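Local coordinates for protein type-iv like pilin ttha1219 (Thermus thermophilus, PDB 5G23) that is a type IV pilin-like protein linked to natural competence and probably serves as a structural subunit of the type IV pilus machinery for DNA uptake, at residues P76-D81 against K156-Q160; V140-R146 against L178-V184; V55-L60 against G106-E110. The contacts are given in a common frame with arbitrary orientation. Numbering follows the deposited sequence.

In the fold
Contacts 2 and 3 are buried and contact 1 lies at the surface. Contact 3 sets helix 44-61 on strand 104-112 of the seven-stranded sheet, through an aromatic ring and one hydroxyl-carboxylate hydrogen bond. Contact 2 pairs strands 141-151 and 173-184 of the four-stranded sheet, mostly by backbone hydrogen bonds. Leu56 and Leu60 of contact 3 pack on Phe145 and Leu178 of contact 2, so one helix touches both sheets. Contact 1 joins two loops by a salt bridge. Its Asp81 and Arg157 touch Phe145 and Arg146, which ties it to contact 2. Contacts 1 and 3 do not touch; their centres are about 16 Å apart.

Contact 1: P76-D81 against K156-Q160; sequences PSSQGD and KRQAQ
Loop 76-81 links strands 69-75 and 82-88. It meets Arg157 to Ala159, which link strands 154-156 and 160-165. Pro76 is in the polyproline II region (phi/psi -69/149), its CA 6.1 Å from the CA of Gln158. Pro76 CG is 3.4 Å from Gln158 C, and Pro76 CB lies over one face of the Arg157 guanidinium. A type I beta turn runs from Ser77 to Gly80, closed by Gly80 N to Ser77 O at 3.0 Å. Ser77 OG (chi1 p) donates to Gly80 O at 2.8 Å. Asp81 (chi1 m) points toward Arg157, whose first three chi angles are t. Arg157 (-144/103) and Gln158 (-166/166) are extended and Ala159 (-57/133) is polyproline-like. Arg157 NH2 donates to Asp81 OD1 and Arg157 NE to Asp81 OD2, each at 2.8 Å. Asp81 OD1 also accepts Ser77 N at 3.0 Å. This is a bidentate, side-on arginine-carboxylate salt bridge. Arg157 is shared between Asp81 and Glu211, and Asp81 OD2 accepts Val147 N, so the buried carboxylate is well satisfied.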
loop_
_atom_site.group_PDB
_atom_site.type_symbol
_atom_site.label_atom_id
_atom_site.label_comp_id
_atom_site.label_asym_id
_atom_site.label_seq_id
_atom_site.Cartn_x
_atom_site.Cartn_y
_atom_site.Cartn_z
ATOM N N PRO B 76 13.463 5.526 -17.875
ATOM C CA PRO B 76 14.585 4.877 -17.236
ATOM C C PRO B 76 15.820 5.730 -17.318
ATOM O O PRO B 76 15.987 6.553 -18.244
ATOM C CB PRO B 76 14.802 3.580 -18.035
ATOM C CG PRO B 76 14.179 3.882 -19.375
ATOM C CD PRO B 76 13.083 4.893 -19.156
ATOM N N SER B 77 16.652 5.588 -16.317
ATOM C CA SER B 77 17.924 6.339 -16.302
ATOM C C SER B 77 18.909 5.632 -15.386
ATOM O O SER B 77 18.512 4.848 -14.500
ATOM C CB SER B 77 17.657 7.766 -15.831
ATOM O OG SER B 77 17.764 7.906 -14.399
ATOM N N SER B 78 20.194 5.909 -15.597
ATOM C CA SER B 78 21.243 5.366 -14.727
ATOM C C SER B 78 21.057 5.731 -13.283
ATOM O O SER B 78 21.529 5.026 -12.419
ATOM C CB SER B 78 22.625 5.871 -15.197
ATOM O OG SER B 78 22.996 5.107 -16.317
ATOM N N GLN B 79 20.373 6.856 -13.036
ATOM C CA GLN B 79 20.130 7.323 -11.677
ATOM C C GLN B 79 18.861 6.745 -11.017
ATOM O O GLN B 79 18.490 7.212 -9.927
ATOM C CB GLN B 79 20.017 8.859 -11.652
ATOM C CG GLN B 79 21.176 9.618 -12.289
ATOM C CD GLN B 79 22.453 9.428 -11.523
ATOM O OE1 GLN B 79 23.175 8.457 -11.763
ATOM N NE2 GLN B 79 22.755 10.345 -10.581
ATOM N N GLY B 80 18.147 5.819 -11.674
ATOM C CA GLY B 80 16.822 5.473 -11.200
ATOM C C GLY B 80 15.712 5.769 -12.197
ATOM O O GLY B 80 15.723 6.757 -12.907
ATOM N N ASP B 81 14.754 4.891 -12.258
ATOM C CA ASP B 81 13.745 5.032 -13.225
ATOM C C ASP B 81 12.609 5.851 -12.707
ATOM O O ASP B 81 12.446 5.950 -11.479
ATOM C CB ASP B 81 13.277 3.680 -13.696
ATOM C CG ASP B 81 14.394 2.891 -14.412
ATOM O OD1 ASP B 81 15.554 3.430 -14.614
ATOM O OD2 ASP B 81 14.130 1.752 -14.777
ATOM N N LYS B 156 11.486 -4.996 -22.351
ATOM C CA LYS B 156 12.268 -3.848 -22.808
ATOM C C LYS B 156 12.479 -2.909 -21.624
ATOM O O LYS B 156 11.699 -2.920 -20.654
ATOM C CB LYS B 156 11.478 -3.138 -23.924
ATOM C CG LYS B 156 11.332 -3.974 -25.200
ATOM C CD LYS B 156 10.528 -3.344 -26.288
ATOM C CE LYS B 156 10.494 -4.319 -27.463
ATOM N NZ LYS B 156 9.834 -3.722 -28.604
ATOM N N ARG B 157 13.546 -2.108 -21.692
ATOM C CA ARG B 157 13.722 -1.022 -20.721
ATOM C C ARG B 157 14.335 0.132 -21.444
ATOM O O ARG B 157 15.517 0.135 -21.830
ATOM C CB ARG B 157 14.553 -1.425 -19.497
ATOM C CG ARG B 157 14.869 -0.290 -18.544
ATOM C CD ARG B 157 15.467 -0.706 -17.209
ATOM N NE ARG B 157 15.995 0.424 -16.441
ATOM C CZ ARG B 157 17.195 1.003 -16.653
ATOM N NH1 ARG B 157 18.027 0.528 -17.538
ATOM N NH2 ARG B 157 17.537 2.091 -16.015
ATOM N N GLN B 158 13.458 1.074 -21.722
ATOM C CA GLN B 158 13.796 2.170 -22.601
ATOM C C GLN B 158 12.705 3.193 -22.395
ATOM O O GLN B 158 11.628 2.894 -21.857
ATOM C CB GLN B 158 13.858 1.734 -24.065
ATOM C CG GLN B 158 12.612 1.056 -24.589
ATOM C CD GLN B 158 12.801 0.336 -25.913
ATOM O OE1 GLN B 158 13.666 -0.545 -26.032
ATOM N NE2 GLN B 158 12.071 0.754 -26.912
ATOM N N ALA B 159 12.967 4.409 -22.878
ATOM C CA ALA B 159 11.936 5.482 -22.850
ATOM C C ALA B 159 10.747 4.974 -23.586
ATOM O O ALA B 159 10.839 4.471 -24.739
ATOM C CB ALA B 159 12.439 6.727 -23.530
ATOM N N GLN B 160 9.599 5.146 -23.014
ATOM C CA GLN B 160 8.431 4.718 -23.716
ATOM C C GLN B 160 7.200 5.411 -23.250
ATOM O O GLN B 160 7.033 5.554 -22.046
ATOM C CB GLN B 160 8.323 3.247 -23.371
ATOM C CG GLN B 160 6.948 2.652 -23.463
ATOM C CD GLN B 160 6.698 2.138 -24.871
ATOM O OE1 GLN B 160 7.100 2.772 -25.858
ATOM N NE2 GLN B 160 6.149 0.948 -24.964
#

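Contact 2: V140-R146 against L178-V184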
loop_
_atom_site.group_PDB
_atom_site.type_symbol
_atom_site.label_atom_id
_atom_site.label_comp_id
_atom_site.label_asym_id
_atom_site.label_seq_id
_atom_site.Cartn_x
_atom_site.Cartn_y
_atom_site.Cartn_z
ATOM N N VAL B 140 17.304 3.715 5.760
ATOM C CA VAL B 140 17.088 2.883 4.557
ATOM C C VAL B 140 17.526 3.686 3.372
ATOM O O VAL B 140 17.098 4.796 3.200
ATOM C CB VAL B 140 15.614 2.446 4.369
ATOM C CG1 VAL B 140 15.430 1.691 3.089
ATOM C CG2 VAL B 140 15.104 1.657 5.578
ATOM N N GLN B 141 18.356 3.087 2.542
ATOM C CA GLN B 141 18.758 3.690 1.262
ATOM C C GLN B 141 18.261 2.855 0.145
ATOM O O GLN B 141 18.552 1.630 0.083
ATOM C CB GLN B 141 20.287 3.792 1.175
ATOM C CG GLN B 141 20.835 4.839 2.138
ATOM C CD GLN B 141 20.535 6.230 1.669
ATOM O OE1 GLN B 141 20.821 6.604 0.510
ATOM N NE2 GLN B 141 19.958 7.021 2.546
ATOM N N VAL B 142 17.506 3.463 -0.762
ATOM C CA VAL B 142 17.069 2.802 -1.988
ATOM C C VAL B 142 18.211 2.980 -2.978
ATOM O O VAL B 142 18.440 4.077 -3.425
ATOM C CB VAL B 142 15.685 3.362 -2.475
ATOM C CG1 VAL B 142 15.274 2.717 -3.788
ATOM C CG2 VAL B 142 14.627 3.056 -1.429
ATOM N N GLU B 143 18.890 1.879 -3.310
ATOM C CA GLU B 143 20.096 1.901 -4.161
ATOM C C GLU B 143 19.757 1.674 -5.646
ATOM O O GLU B 143 20.561 1.994 -6.517
ATOM C CB GLU B 143 21.068 0.866 -3.711
ATOM C CG GLU B 143 21.564 1.248 -2.312
ATOM C CD GLU B 143 22.542 0.276 -1.723
ATOM O OE1 GLU B 143 22.768 -0.836 -2.269
ATOM O OE2 GLU B 143 23.042 0.626 -0.658
ATOM N N ALA B 144 18.586 1.134 -5.917
ATOM C CA ALA B 144 18.132 0.920 -7.314
ATOM C C ALA B 144 16.647 0.799 -7.414
ATOM O O ALA B 144 16.011 0.142 -6.563
ATOM C CB ALA B 144 18.825 -0.308 -7.914
ATOM N N PHE B 145 16.078 1.456 -8.424
ATOM C CA PHE B 145 14.675 1.351 -8.787
ATOM C C PHE B 145 14.687 1.230 -10.292
ATOM O O PHE B 145 15.298 2.011 -10.989
ATOM C CB PHE B 145 13.781 2.533 -8.337
ATOM C CG PHE B 145 12.343 2.452 -8.755
ATOM C CD1 PHE B 145 11.575 1.358 -8.491
ATOM C CD2 PHE B 145 11.717 3.539 -9.383
ATOM C CE1 PHE B 145 10.227 1.297 -8.887
ATOM C CE2 PHE B 145 10.361 3.505 -9.802
ATOM C CZ PHE B 145 9.612 2.388 -9.498
ATOM N N ARG B 146 14.140 0.114 -10.758
ATOM C CA ARG B 146 14.153 -0.224 -12.214
ATOM C C ARG B 146 12.752 -0.581 -12.602
ATOM O O ARG B 146 11.997 -1.277 -11.836
ATOM C CB ARG B 146 15.083 -1.411 -12.552
ATOM C CG ARG B 146 16.515 -1.222 -12.181
ATOM C CD ARG B 146 17.166 -0.137 -13.049
ATOM N NE ARG B 146 18.599 -0.162 -12.785
ATOM C CZ ARG B 146 19.202 0.615 -11.899
ATOM N NH1 ARG B 146 18.519 1.514 -11.183
ATOM N NH2 ARG B 146 20.510 0.435 -11.653
ATOM N N LEU B 178 9.002 -4.370 -11.912
ATOM C CA LEU B 178 9.586 -3.402 -11.023
ATOM C C LEU B 178 10.605 -4.069 -10.090
ATOM O O LEU B 178 10.398 -5.216 -9.667
ATOM C CB LEU B 178 8.499 -2.717 -10.214
ATOM C CG LEU B 178 7.590 -1.910 -11.131
ATOM C CD1 LEU B 178 6.370 -2.744 -11.382
ATOM C CD2 LEU B 178 7.197 -0.634 -10.483
ATOM N N TYR B 179 11.717 -3.371 -9.866
ATOM C CA TYR B 179 12.806 -3.876 -9.033
ATOM C C TYR B 179 13.255 -2.792 -8.063
ATOM O O TYR B 179 13.471 -1.675 -8.447
ATOM C CB TYR B 179 13.995 -4.314 -9.907
ATOM C CG TYR B 179 15.204 -4.694 -9.116
ATOM C CD1 TYR B 179 15.368 -5.973 -8.620
ATOM C CD2 TYR B 179 16.225 -3.748 -8.864
ATOM C CE1 TYR B 179 16.473 -6.335 -7.873
ATOM C CE2 TYR B 179 17.355 -4.089 -8.129
ATOM C CZ TYR B 179 17.494 -5.399 -7.663
ATOM O OH TYR B 179 18.540 -5.712 -6.923
ATOM N N LEU B 180 13.408 -3.191 -6.778
ATOM C CA LEU B 180 14.003 -2.360 -5.780
ATOM C C LEU B 180 15.167 -3.103 -5.095
ATOM O O LEU B 180 15.079 -4.338 -4.827
ATOM C CB LEU B 180 12.963 -2.004 -4.716
ATOM C CG LEU B 180 11.900 -0.989 -5.094
ATOM C CD1 LEU B 180 10.774 -0.990 -4.067
ATOM C CD2 LEU B 180 12.577 0.381 -5.181
ATOM N N LEU B 181 16.265 -2.375 -4.896
ATOM C CA LEU B 181 17.373 -2.796 -4.029
ATOM C C LEU B 181 17.489 -1.749 -2.943
ATOM O O LEU B 181 17.537 -0.557 -3.222
ATOM C CB LEU B 181 18.650 -2.904 -4.802
ATOM C CG LEU B 181 19.886 -3.231 -4.033
ATOM C CD1 LEU B 181 19.878 -4.631 -3.497
ATOM C CD2 LEU B 181 21.126 -3.029 -4.917
ATOM N N ALA B 182 17.556 -2.194 -1.697
ATOM C CA ALA B 182 17.701 -1.292 -0.581
ATOM C C ALA B 182 18.713 -1.866 0.386
ATOM O O ALA B 182 18.962 -3.074 0.442
ATOM C CB ALA B 182 16.383 -1.027 0.129
ATOM N N SER B 183 19.268 -0.966 1.184
ATOM C CA SER B 183 20.210 -1.336 2.258
ATOM C C SER B 183 19.927 -0.611 3.532
ATOM O O SER B 183 19.398 0.508 3.555
ATOM C CB SER B 183 21.671 -1.051 1.830
ATOM O OG SER B 183 21.958 0.358 1.771
ATOM N N VAL B 184 20.375 -1.238 4.601
ATOM C CA VAL B 184 20.316 -0.648 5.947
ATOM C C VAL B 184 21.505 -1.121 6.768
ATOM O O VAL B 184 22.036 -2.235 6.538
ATOM C CB VAL B 184 19.044 -1.116 6.762
ATOM C CG1 VAL B 184 17.771 -0.523 6.254
ATOM C CG2 VAL B 184 18.942 -2.612 6.847
#
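Leu178, partway along strand 173-184, sets its CD2 3.9 Å from CE1 at the edge of the Phe145 ring. Tyr179 pairs with Arg146: Arg146 N to Tyr179 O at 3.0 Å and Tyr179 N to Arg146 O at 2.9 Å. The Tyr179 ring edge meets Ala144 CB, and its hydroxyl hydrogen-bonds Glu224. Leu180 faces Phe145 in a non-hydrogen-bonded pair; its CD2 reaches Phe145 CD1 at 3.6 Å. Glu143 and Ala144 both face Leu181, shifting the register by one. Leu181 O accepts Glu143 N at 2.8 Å and, weakly, Ala144 N at 3.4 Å; Leu181 N donates to Ala144 O at 3.0 Å. Ala182 sits opposite Val142. Ser183 pairs with Gln141, and Ser183 OG donates to Glu143 OE2 at 2.7 Å, while Glu143 OE1 forms a salt bridge to Arg222. Val184 CG1 packs on Val140 CG2 at 3.5 Å. Phe145 and Leu180, on one sheet face, touch helix 44-61. This is an antiparallel strand pair with a classic beta bulge in the pilin's four-stranded sheet.

Contact 3: V55-L60 against G106-E110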
loop_
_atom_site.group_PDB
_atom_site.type_symbol
_atom_site.label_atom_id
_atom_site.label_comp_id
_atom_site.label_asym_id
_atom_site.label_seq_id
_atom_site.Cartn_x
_atom_site.Cartn_y
_atom_site.Cartn_z
ATOM N N VAL B 55 1.902 -1.450 -2.552
ATOM C CA VAL B 55 1.374 -0.106 -2.828
ATOM C C VAL B 55 1.492 0.195 -4.305
ATOM O O VAL B 55 0.579 0.677 -4.920
ATOM C CB VAL B 55 2.089 0.951 -1.965
ATOM C CG1 VAL B 55 1.736 2.386 -2.365
ATOM C CG2 VAL B 55 1.734 0.753 -0.464
ATOM N N LEU B 56 2.680 -0.009 -4.883
ATOM C CA LEU B 56 2.916 0.352 -6.268
ATOM C C LEU B 56 2.141 -0.506 -7.227
ATOM O O LEU B 56 1.637 0.008 -8.258
ATOM C CB LEU B 56 4.425 0.309 -6.573
ATOM C CG LEU B 56 5.241 1.582 -6.373
ATOM C CD1 LEU B 56 5.237 1.996 -4.891
ATOM C CD2 LEU B 56 6.697 1.363 -6.856
ATOM N N ALA B 57 2.010 -1.804 -6.938
ATOM C CA ALA B 57 1.294 -2.676 -7.831
ATOM C C ALA B 57 -0.142 -2.343 -7.934
ATOM O O ALA B 57 -0.721 -2.313 -9.034
ATOM C CB ALA B 57 1.420 -4.107 -7.424
ATOM N N ARG B 58 -0.741 -2.005 -6.794
ATOM C CA ARG B 58 -2.168 -1.690 -6.807
ATOM C C ARG B 58 -2.430 -0.438 -7.609
ATOM O O ARG B 58 -3.428 -0.332 -8.312
ATOM C CB ARG B 58 -2.701 -1.547 -5.394
ATOM C CG ARG B 58 -4.211 -1.461 -5.309
ATOM C CD ARG B 58 -4.805 -1.232 -3.891
ATOM N NE ARG B 58 -6.288 -1.358 -3.942
ATOM C CZ ARG B 58 -7.043 -2.196 -3.235
ATOM N NH1 ARG B 58 -6.503 -3.006 -2.294
ATOM N NH2 ARG B 58 -8.361 -2.200 -3.425
ATOM N N GLU B 59 -1.541 0.530 -7.500
ATOM C CA GLU B 59 -1.703 1.756 -8.186
ATOM C C GLU B 59 -1.463 1.589 -9.712
ATOM O O GLU B 59 -2.168 2.170 -10.525
ATOM C CB GLU B 59 -0.737 2.744 -7.539
ATOM C CG GLU B 59 -0.712 4.149 -8.060
ATOM C CD GLU B 59 -1.754 5.005 -7.421
ATOM O OE1 GLU B 59 -2.424 4.523 -6.480
ATOM O OE2 GLU B 59 -1.968 6.092 -7.971
ATOM N N LEU B 60 -0.430 0.863 -10.095
ATOM C CA LEU B 60 -0.044 0.766 -11.482
ATOM C C LEU B 60 -0.960 -0.174 -12.294
ATOM O O LEU B 60 -1.105 0.031 -13.503
ATOM C CB LEU B 60 1.426 0.360 -11.622
ATOM C CG LEU B 60 2.388 1.455 -11.116
ATOM C CD1 LEU B 60 3.812 0.950 -11.038
ATOM C CD2 LEU B 60 2.356 2.717 -11.994
ATOM N N GLY B 106 -3.587 11.266 -12.383
ATOM C CA GLY B 106 -2.224 10.858 -12.644
ATOM C C GLY B 106 -1.538 10.368 -11.390
ATOM O O GLY B 106 -1.861 10.739 -10.255
ATOM N N THR B 107 -0.502 9.608 -11.622
ATOM C CA THR B 107 0.304 9.053 -10.591
ATOM C C THR B 107 1.725 8.950 -11.091
ATOM O O THR B 107 1.963 8.664 -12.279
ATOM C CB THR B 107 -0.282 7.675 -10.156
ATOM O OG1 THR B 107 0.339 7.274 -8.922
ATOM C CG2 THR B 107 -0.078 6.592 -11.216
ATOM N N GLY B 108 2.666 9.166 -10.201
ATOM C CA GLY B 108 4.117 9.073 -10.533
ATOM C C GLY B 108 5.021 8.613 -9.389
ATOM O O GLY B 108 4.805 8.958 -8.204
ATOM N N TYR B 109 6.040 7.833 -9.751
ATOM C CA TYR B 109 7.026 7.374 -8.839
ATOM C C TYR B 109 8.396 7.715 -9.387
ATOM O O TYR B 109 8.630 7.571 -10.595
ATOM C CB TYR B 109 6.926 5.845 -8.673
ATOM C CG TYR B 109 5.686 5.434 -8.010
ATOM C CD1 TYR B 109 5.593 5.484 -6.604
ATOM C CD2 TYR B 109 4.647 4.921 -8.707
ATOM C CE1 TYR B 109 4.430 5.106 -5.972
ATOM C CE2 TYR B 109 3.482 4.530 -8.083
ATOM C CZ TYR B 109 3.381 4.636 -6.718
ATOM O OH TYR B 109 2.247 4.177 -6.088
ATOM N N GLU B 110 9.298 8.113 -8.512
ATOM C CA GLU B 110 10.731 8.369 -8.849
ATOM C C GLU B 110 11.624 8.159 -7.663
ATOM O O GLU B 110 11.162 8.259 -6.558
ATOM C CB GLU B 110 10.904 9.857 -9.217
ATOM C CG GLU B 110 10.134 10.333 -10.428
ATOM C CD GLU B 110 10.634 11.666 -10.958
ATOM O OE1 GLU B 110 11.839 12.020 -10.712
ATOM O OE2 GLU B 110 9.802 12.373 -11.595
#
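Leu56 lies over one face of the Tyr109 ring. Leu56 CG is 3.6 Å from the ring centroid and 14° off the normal, a CH-pi contact, and Leu56 CD1 reaches Tyr109 CE1 at 3.4 Å. The ring edge meets the next helical turn, with Glu59 CG 3.6 Å from Tyr109 OH. Thr107 points to the helix as Tyr109 does. Its OG1 donates to Glu59 OE2 at 2.8 Å, a hydroxyl-carboxylate hydrogen bond in a mainly apolar interface. The segment axes stay 10.2 Å apart and run at 146°, and side chains make nearly all of the contact. Trp118 of strand 115-122 lies beside the Tyr109 ring, and its NE1 hydrogen-bonds Thr107 OG1. Arg58 NH1 forms a salt bridge to Glu59 of the second subunit, placing this edge of the helix at the subunit interface. This is the helix-on-sheet packing of the pilin fold: helix 44-61 rests on strand 104-112, which lies between strands 82-88 and 115-122. Leu56 also touches Trp227 of strand 221-230 in the second sheet.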